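Oxidoreductase, iron/ascorbate family (PDB 3ON7) probably works as an iron(II)- and 2-oxoglutarate-dependent oxygenase, one that may release ethylene from 2-oxoglutarate and oxidise L-arginine alongside. Local coordinates at residues B[112-117]-B[142-147]; B[175-180]-B[268-273]; B[252-257]-B[264-269]. All blocks are in the same frame, centred on the assembly; numbering follows the deposited sequence.

Contact 1: B[112-117]-B[142-147]; sequences KANTLA and EMIANS
The carbonyl oxygen of Ile144 is held by two donors: a bridging water and, within its own segment, the backbone N of Ser147. The water lies 2.8 Å from Ile144 O and gives it one hydrogen; its other hydrogen goes to the side-chain oxygen of Asn114, with 2.6 Å between Asn114 OD1 and the water. This bridge joins helix 103-126, which packs against the mixed sheet of the double-stranded beta-helix (jelly-roll) fold of 2-oxoglutarate oxygenases, to the segment around the short helix 140-144. No direct hydrogen bond crosses between the two segments. The amide of Asn114 is fixed at both ends, because ND2 donates to Tyr110 O one helical turn back while OD1 receives the water.

Beside the water bridge the contact is apolar. The side chain of Ile144 runs antiparallel to that of Asn114, and its CD1 passes 4.0 Å from Asn114 OD1. Ile144 CD1 also lies 4.5 Å from Ala117 CB, one turn further along the same helix face. CG1 of Ile144 sits between the backbone N and the carbonyl carbon (chi1 66°), which sends CD1 toward the helix. Leu252 of strand 245-252 touches both Asn114 and Ile144 and closes the packing from the sheet.

Ile144 also opens a type II beta turn that ends at Ser147, with Asn146 taking up the left-handed conformation required at the third position. The turn closes through Ser147 N and Ile144 O, 3.2 Å apart.

Contact 2: B[175-180]-B[268-273]; sequences EDINLI and SYLMER
Apolar packing carries this contact, and Ile177 supplies one whole side of it. Its CG1 lies anti to the backbone N (chi1 -156°), which extends the chain toward helix 266-277. There Ile177 CD1 meets Leu270 CD1 at 3.7 Å, the two side chains crossing at roughly a right angle. Against Tyr269 the approach is to the rim of the ring: Ile177 CG1 lies near the ring plane, 3.9 Å from Tyr269 CE2.

A flat charged group completes the seat. The guanidinium of Arg273 turns one face to Ile177, whose CD1 stands 3.9 Å above its plane. The loop 175-180 follows directly on His174, and Asp176 with His174 and His231 is consistent with the HxD...H iron-binding triad of the 2-oxoglutarate oxygenases; next to it Ile177 points to the helix and Asp176 away from it.

Polar links are indirect. In the guanidinium plane a water lies 3.0 Å from Arg273 NH1, whose hydrogen it accepts, and it donates weakly to Glu175 O. NH2 of Arg273 forms a salt bridge with Asp216. Replacing Arg273 with alanine is likely to leave Asp216 without this countercharge and to remove the flat group lying over Ile177. Leu277 of the second subunit packs on both Ile177 and Arg273.

Contact 3: B[252-257]-B[264-269]; sequences LHPHPS and YTADSY
Pro256 O and Asp267 N form the one hydrogen bond between these segments, 2.9 Å long, where the loop leaving strand 245-252 meets the start of helix 266-277. This is the N-terminal capping region of the C-terminal helix, and the loop carbonyl satisfies a first-turn N-H that no earlier residue of the helix could reach. The bond is fairly straight, 155° at the hydrogen, and reaches a lone pair in the carbonyl plane.

A second set of polar bonds lies inside segment 264-269 as a capping box. Thr265, the N-cap residue, accepts from the helix, with Ser268 N 3.0 Å from Thr265 OG1. In return Ser268 OG takes the N-H of Thr265, the OG and N atoms lying 2.9 Å apart. The chi1 of Thr265, 58°, turns its hydroxyl to the first turn.

Apolar contacts fill the seam beside these bonds. Ala266 CB rests 3.7 Å from Pro254 CG and also faces the carbonyl oxygen of His255. On the next residue, Pro256 CB approaches Asp267 CB to 4.0 Å. The carboxylate beyond it is used elsewhere: Asp267 OD2 accepts from Arg63 N of the third subunit, so this helix start also takes part in the assembly.

Aromatic packing follows within segment 264-269, where the rings of Tyr264 and Tyr269 make a T-shaped (edge-to-face) pair. The edge of Tyr269 points into the face of Tyr264, with Tyr269 CD1 3.6 Å above the centre of the Tyr264 ring.

In the fold
Contact 1 closes first along the chain; contacts 2 and 3 come later and both end on helix 266-277, where they share Ser268 and Tyr269. Their centres are about 7 Å apart, whereas the centre of contact 1 lies about 18 Å from that of contact 2 and about 15 Å from that of contact 3. Segments 175-180 and 252-257 pair through the backbones of Leu179, Ile180 and Leu252, where the neighbouring strands 180-184 and 245-252 of the mixed sheet meet their loops. Leu179 packs on Ile144, and the backbones of Met143 and His255 are hydrogen-bonded, tying contact 1 to the other two. Helix 103-126 and the C-terminal helix are thereby joined through the probable metal-site loop, while contacts 2 and 3 also face the second subunit.

Contact 1: B[112-117]-B[142-147]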
# COMPACT_ATOMS: atom_id res chain seq x y z
N LYS B 112 -3.24 7.57 -29.57
CA LYS B 112 -3.93 6.99 -30.72
C LYS B 112 -4.72 5.74 -30.35
O LYS B 112 -5.76 5.47 -30.95
CB LYS B 112 -2.92 6.68 -31.83
CG LYS B 112 -2.39 7.93 -32.56
CD LYS B 112 -1.33 7.59 -33.62
CE LYS B 112 -1.21 8.68 -34.70
NZ LYS B 112 -0.15 9.71 -34.42
N ALA B 113 -4.22 4.97 -29.39
CA ALA B 113 -4.87 3.76 -28.97
C ALA B 113 -6.06 4.06 -28.06
O ALA B 113 -7.07 3.35 -28.10
CB ALA B 113 -3.88 2.82 -28.29
N ASN B 114 -5.93 5.11 -27.25
CA ASN B 114 -7.06 5.59 -26.48
C ASN B 114 -8.17 6.10 -27.39
O ASN B 114 -9.34 5.85 -27.12
CB ASN B 114 -6.63 6.70 -25.50
CG ASN B 114 -6.26 6.15 -24.13
OD1 ASN B 114 -7.13 5.94 -23.28
ND2 ASN B 114 -4.97 5.90 -23.91
N THR B 115 -7.80 6.77 -28.48
CA THR B 115 -8.78 7.24 -29.48
C THR B 115 -9.51 6.05 -30.11
O THR B 115 -10.74 6.04 -30.15
CB THR B 115 -8.14 8.15 -30.56
OG1 THR B 115 -7.65 9.34 -29.94
CG2 THR B 115 -9.16 8.52 -31.69
N LEU B 116 -8.78 5.01 -30.54
CA LEU B 116 -9.46 3.83 -31.09
C LEU B 116 -10.34 3.17 -30.03
O LEU B 116 -11.48 2.82 -30.31
CB LEU B 116 -8.47 2.79 -31.65
CG LEU B 116 -9.00 1.51 -32.33
CD1 LEU B 116 -9.92 1.82 -33.50
CD2 LEU B 116 -7.84 0.60 -32.80
N ALA B 117 -9.84 3.03 -28.80
CA ALA B 117 -10.60 2.33 -27.76
C ALA B 117 -11.89 3.09 -27.42
O ALA B 117 -12.92 2.50 -27.10
CB ALA B 117 -9.75 2.11 -26.49
N GLU B 142 -16.71 8.10 -21.72
CA GLU B 142 -16.42 9.08 -20.68
C GLU B 142 -15.74 8.45 -19.49
O GLU B 142 -15.05 9.15 -18.75
CB GLU B 142 -17.69 9.79 -20.21
CG GLU B 142 -18.08 10.99 -21.02
CD GLU B 142 -19.34 11.67 -20.49
OE1 GLU B 142 -19.46 11.86 -19.25
OE2 GLU B 142 -20.20 12.01 -21.34
N MSE B 143 -15.93 7.13 -19.31
CA MSE B 143 -15.31 6.38 -18.21
C MSE B 143 -13.80 6.37 -18.29
O MSE B 143 -13.14 6.27 -17.26
CB MSE B 143 -15.82 4.92 -18.16
CG MSE B 143 -17.29 4.78 -17.84
SE MSE B 143 -17.92 2.95 -17.73
CE MSE B 143 -19.72 3.31 -17.06
N ILE B 144 -13.24 6.44 -19.50
CA ILE B 144 -11.78 6.33 -19.70
C ILE B 144 -11.11 7.63 -20.17
O ILE B 144 -9.87 7.71 -20.28
CB ILE B 144 -11.42 5.22 -20.72
CG1 ILE B 144 -11.90 5.53 -22.13
CG2 ILE B 144 -11.96 3.86 -20.27
CD1 ILE B 144 -11.02 4.87 -23.22
N ALA B 145 -11.90 8.65 -20.49
CA ALA B 145 -11.30 9.91 -20.94
C ALA B 145 -10.39 10.46 -19.83
O ALA B 145 -10.87 10.73 -18.75
CB ALA B 145 -12.38 10.93 -21.27
N ASN B 146 -9.10 10.59 -20.11
CA ASN B 146 -8.10 11.12 -19.16
C ASN B 146 -8.07 10.36 -17.86
O ASN B 146 -7.95 10.94 -16.80
CB ASN B 146 -8.32 12.62 -18.92
CG ASN B 146 -8.04 13.46 -20.17
OD1 ASN B 146 -6.99 13.30 -20.80
ND2 ASN B 146 -8.96 14.33 -20.52
N SER B 147 -8.19 9.04 -17.97
CA SER B 147 -8.15 8.16 -16.83
C SER B 147 -6.73 8.03 -16.34
O SER B 147 -5.82 7.68 -17.10
CB SER B 147 -8.67 6.77 -17.18
OG SER B 147 -8.27 5.87 -16.17
O HOH W 1 -7.82 5.92 -20.76

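Contact 2: B[175-180]-B[268-273]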
# COMPACT_ATOMS: atom_id res chain seq x y z
N GLU B 175 -8.14 -13.43 -16.22
CA GLU B 175 -9.04 -12.40 -16.69
C GLU B 175 -8.50 -11.01 -16.42
O GLU B 175 -7.74 -10.80 -15.49
CB GLU B 175 -10.39 -12.54 -16.02
CG GLU B 175 -11.11 -13.81 -16.44
CD GLU B 175 -11.36 -14.74 -15.28
OE1 GLU B 175 -10.43 -14.97 -14.46
OE2 GLU B 175 -12.50 -15.23 -15.20
N ASP B 176 -8.87 -10.05 -17.25
CA ASP B 176 -8.56 -8.67 -17.00
C ASP B 176 -9.62 -8.10 -16.09
O ASP B 176 -10.79 -8.41 -16.22
CB ASP B 176 -8.53 -7.88 -18.30
CG ASP B 176 -7.36 -8.30 -19.21
OD1 ASP B 176 -6.44 -9.04 -18.74
OD2 ASP B 176 -7.39 -7.89 -20.38
N ILE B 177 -9.19 -7.27 -15.14
CA ILE B 177 -10.12 -6.63 -14.23
C ILE B 177 -10.74 -5.37 -14.79
O ILE B 177 -11.77 -4.92 -14.31
CB ILE B 177 -9.43 -6.28 -12.90
CG1 ILE B 177 -10.48 -6.18 -11.77
CG2 ILE B 177 -8.58 -5.02 -13.02
CD1 ILE B 177 -9.88 -5.76 -10.41
N ASN B 178 -10.10 -4.79 -15.80
CA ASN B 178 -10.41 -3.41 -16.20
C ASN B 178 -11.61 -3.32 -17.16
O ASN B 178 -12.43 -4.23 -17.20
CB ASN B 178 -9.15 -2.78 -16.80
CG ASN B 178 -8.54 -3.65 -17.87
OD1 ASN B 178 -8.00 -4.69 -17.56
ND2 ASN B 178 -8.70 -3.26 -19.13
N LEU B 179 -11.75 -2.19 -17.87
CA LEU B 179 -12.91 -1.97 -18.75
C LEU B 179 -12.73 -2.70 -20.06
O LEU B 179 -13.46 -3.65 -20.32
CB LEU B 179 -13.18 -0.49 -18.98
CG LEU B 179 -14.61 -0.19 -19.43
CD1 LEU B 179 -15.62 -0.49 -18.34
CD2 LEU B 179 -14.75 1.25 -19.90
N ILE B 180 -11.78 -2.26 -20.88
CA ILE B 180 -11.34 -3.03 -22.03
C ILE B 180 -9.83 -2.97 -22.15
O ILE B 180 -9.19 -2.03 -21.69
CB ILE B 180 -11.96 -2.60 -23.40
CG1 ILE B 180 -11.65 -1.13 -23.73
CG2 ILE B 180 -13.48 -2.84 -23.42
CD1 ILE B 180 -12.02 -0.75 -25.16
N SER B 268 -14.46 0.64 -5.39
CA SER B 268 -14.91 -0.36 -4.42
C SER B 268 -14.80 -1.75 -4.99
O SER B 268 -14.68 -2.71 -4.24
CB SER B 268 -16.34 -0.07 -3.92
OG SER B 268 -17.32 -0.37 -4.91
N TYR B 269 -14.87 -1.88 -6.31
CA TYR B 269 -14.71 -3.17 -6.95
C TYR B 269 -13.27 -3.66 -6.79
O TYR B 269 -13.03 -4.81 -6.46
CB TYR B 269 -15.07 -3.09 -8.43
CG TYR B 269 -15.14 -4.43 -9.13
CD1 TYR B 269 -16.28 -5.20 -9.09
CD2 TYR B 269 -14.04 -4.95 -9.80
CE1 TYR B 269 -16.35 -6.43 -9.73
CE2 TYR B 269 -14.10 -6.17 -10.42
CZ TYR B 269 -15.25 -6.91 -10.38
OH TYR B 269 -15.30 -8.15 -11.01
N LEU B 270 -12.30 -2.77 -6.99
CA LEU B 270 -10.90 -3.13 -6.81
C LEU B 270 -10.63 -3.47 -5.32
O LEU B 270 -10.04 -4.52 -5.01
CB LEU B 270 -10.01 -2.00 -7.24
CG LEU B 270 -8.50 -2.24 -7.17
CD1 LEU B 270 -8.12 -3.39 -8.10
CD2 LEU B 270 -7.79 -0.92 -7.54
N MSE B 271 -11.09 -2.61 -4.42
CA MSE B 271 -10.87 -2.84 -3.00
C MSE B 271 -11.38 -4.25 -2.65
O MSE B 271 -10.71 -5.00 -1.96
CB MSE B 271 -11.55 -1.78 -2.11
CG MSE B 271 -10.92 -0.40 -2.08
SE MSE B 271 -8.98 -0.30 -1.83
CE MSE B 271 -8.48 -0.21 -3.64
N GLU B 272 -12.55 -4.60 -3.16
CA GLU B 272 -13.11 -5.92 -2.89
C GLU B 272 -12.20 -7.04 -3.40
O GLU B 272 -12.06 -8.10 -2.75
CB GLU B 272 -14.51 -6.05 -3.46
CG GLU B 272 -15.24 -7.30 -3.01
CD GLU B 272 -15.39 -7.39 -1.48
OE1 GLU B 272 -15.49 -6.33 -0.80
OE2 GLU B 272 -15.42 -8.54 -0.97
N ARG B 273 -11.58 -6.82 -4.56
CA ARG B 273 -10.68 -7.82 -5.14
C ARG B 273 -9.48 -8.02 -4.25
O ARG B 273 -9.11 -9.15 -3.95
CB ARG B 273 -10.22 -7.44 -6.55
CG ARG B 273 -9.28 -8.45 -7.20
CD ARG B 273 -9.94 -9.80 -7.39
NE ARG B 273 -11.08 -9.72 -8.29
CZ ARG B 273 -10.99 -9.69 -9.61
NH1 ARG B 273 -9.79 -9.72 -10.19
NH2 ARG B 273 -12.08 -9.63 -10.35
O HOH W 2 -9.65 -10.10 -13.12

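Contact 3: B[252-257]-B[264-269]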
# COMPACT_ATOMS: atom_id res chain seq x y z
N LEU B 252 -7.32 -0.30 -20.40
CA LEU B 252 -8.17 0.90 -20.22
C LEU B 252 -8.91 0.69 -18.90
O LEU B 252 -9.61 -0.32 -18.75
CB LEU B 252 -9.16 1.09 -21.40
CG LEU B 252 -8.67 1.55 -22.78
CD1 LEU B 252 -7.88 2.82 -22.69
CD2 LEU B 252 -7.85 0.50 -23.52
N HIS B 253 -8.70 1.58 -17.93
CA HIS B 253 -9.33 1.50 -16.63
C HIS B 253 -10.28 2.69 -16.48
O HIS B 253 -9.92 3.80 -16.83
CB HIS B 253 -8.31 1.60 -15.49
CG HIS B 253 -7.49 0.36 -15.26
ND1 HIS B 253 -7.68 -0.47 -14.17
CD2 HIS B 253 -6.44 -0.16 -15.95
CE1 HIS B 253 -6.79 -1.45 -14.21
NE2 HIS B 253 -6.03 -1.29 -15.28
N PRO B 254 -11.46 2.47 -15.89
CA PRO B 254 -12.37 3.58 -15.67
C PRO B 254 -11.89 4.49 -14.54
O PRO B 254 -11.02 4.09 -13.79
CB PRO B 254 -13.67 2.88 -15.28
CG PRO B 254 -13.24 1.63 -14.68
CD PRO B 254 -12.02 1.21 -15.41
N HIS B 255 -12.44 5.70 -14.42
CA HIS B 255 -12.12 6.53 -13.26
C HIS B 255 -12.61 5.77 -12.02
O HIS B 255 -13.65 5.12 -12.08
CB HIS B 255 -12.80 7.89 -13.33
CG HIS B 255 -12.55 8.63 -14.60
ND1 HIS B 255 -11.27 8.94 -15.03
CD2 HIS B 255 -13.39 9.09 -15.55
CE1 HIS B 255 -11.35 9.59 -16.17
NE2 HIS B 255 -12.62 9.69 -16.52
N PRO B 256 -11.85 5.81 -10.91
CA PRO B 256 -12.22 5.15 -9.66
C PRO B 256 -13.66 5.40 -9.22
O PRO B 256 -14.35 4.47 -8.81
CB PRO B 256 -11.25 5.78 -8.65
CG PRO B 256 -10.02 5.96 -9.41
CD PRO B 256 -10.45 6.28 -10.85
N SER B 257 -14.09 6.65 -9.29
CA SER B 257 -15.42 7.04 -8.84
C SER B 257 -16.56 6.67 -9.79
O SER B 257 -17.70 7.01 -9.51
CB SER B 257 -15.46 8.54 -8.59
OG SER B 257 -15.24 9.25 -9.79
N TYR B 264 -21.21 -1.72 -6.94
CA TYR B 264 -19.84 -1.25 -6.97
C TYR B 264 -19.59 0.03 -7.76
O TYR B 264 -20.17 0.27 -8.81
CB TYR B 264 -18.95 -2.31 -7.63
CG TYR B 264 -18.95 -3.70 -7.01
CD1 TYR B 264 -18.16 -3.99 -5.90
CD2 TYR B 264 -19.67 -4.73 -7.60
CE1 TYR B 264 -18.12 -5.28 -5.38
CE2 TYR B 264 -19.63 -6.02 -7.09
CZ TYR B 264 -18.86 -6.29 -5.98
OH TYR B 264 -18.83 -7.56 -5.45
N THR B 265 -18.64 0.81 -7.26
CA THR B 265 -17.86 1.73 -8.08
C THR B 265 -16.59 0.98 -8.52
O THR B 265 -16.30 -0.12 -8.04
CB THR B 265 -17.43 2.95 -7.29
OG1 THR B 265 -16.67 2.52 -6.17
CG2 THR B 265 -18.64 3.75 -6.82
N ALA B 266 -15.82 1.57 -9.43
CA ALA B 266 -14.59 0.90 -9.90
C ALA B 266 -13.63 0.76 -8.71
O ALA B 266 -12.99 -0.28 -8.52
CB ALA B 266 -13.95 1.67 -11.04
N ASP B 267 -13.55 1.81 -7.91
CA ASP B 267 -12.74 1.82 -6.71
C ASP B 267 -13.17 0.74 -5.70
O ASP B 267 -12.35 0.00 -5.21
CB ASP B 267 -12.82 3.21 -6.07
CG ASP B 267 -11.74 3.45 -5.01
OD1 ASP B 267 -10.53 3.39 -5.32
OD2 ASP B 267 -12.12 3.71 -3.86
N SER B 268 -14.46 0.64 -5.39
CA SER B 268 -14.91 -0.36 -4.42
C SER B 268 -14.80 -1.75 -4.99
O SER B 268 -14.68 -2.71 -4.24
CB SER B 268 -16.34 -0.07 -3.92
OG SER B 268 -17.32 -0.37 -4.91
N TYR B 269 -14.87 -1.88 -6.31
CA TYR B 269 -14.71 -3.17 -6.95
C TYR B 269 -13.27 -3.66 -6.79
O TYR B 269 -13.03 -4.81 -6.46
CB TYR B 269 -15.07 -3.09 -8.43
CG TYR B 269 -15.14 -4.43 -9.13
CD1 TYR B 269 -16.28 -5.20 -9.09
CD2 TYR B 269 -14.04 -4.95 -9.80
CE1 TYR B 269 -16.35 -6.43 -9.73
CE2 TYR B 269 -14.10 -6.17 -10.42
CZ TYR B 269 -15.25 -6.91 -10.38
OH TYR B 269 -15.30 -8.15 -11.01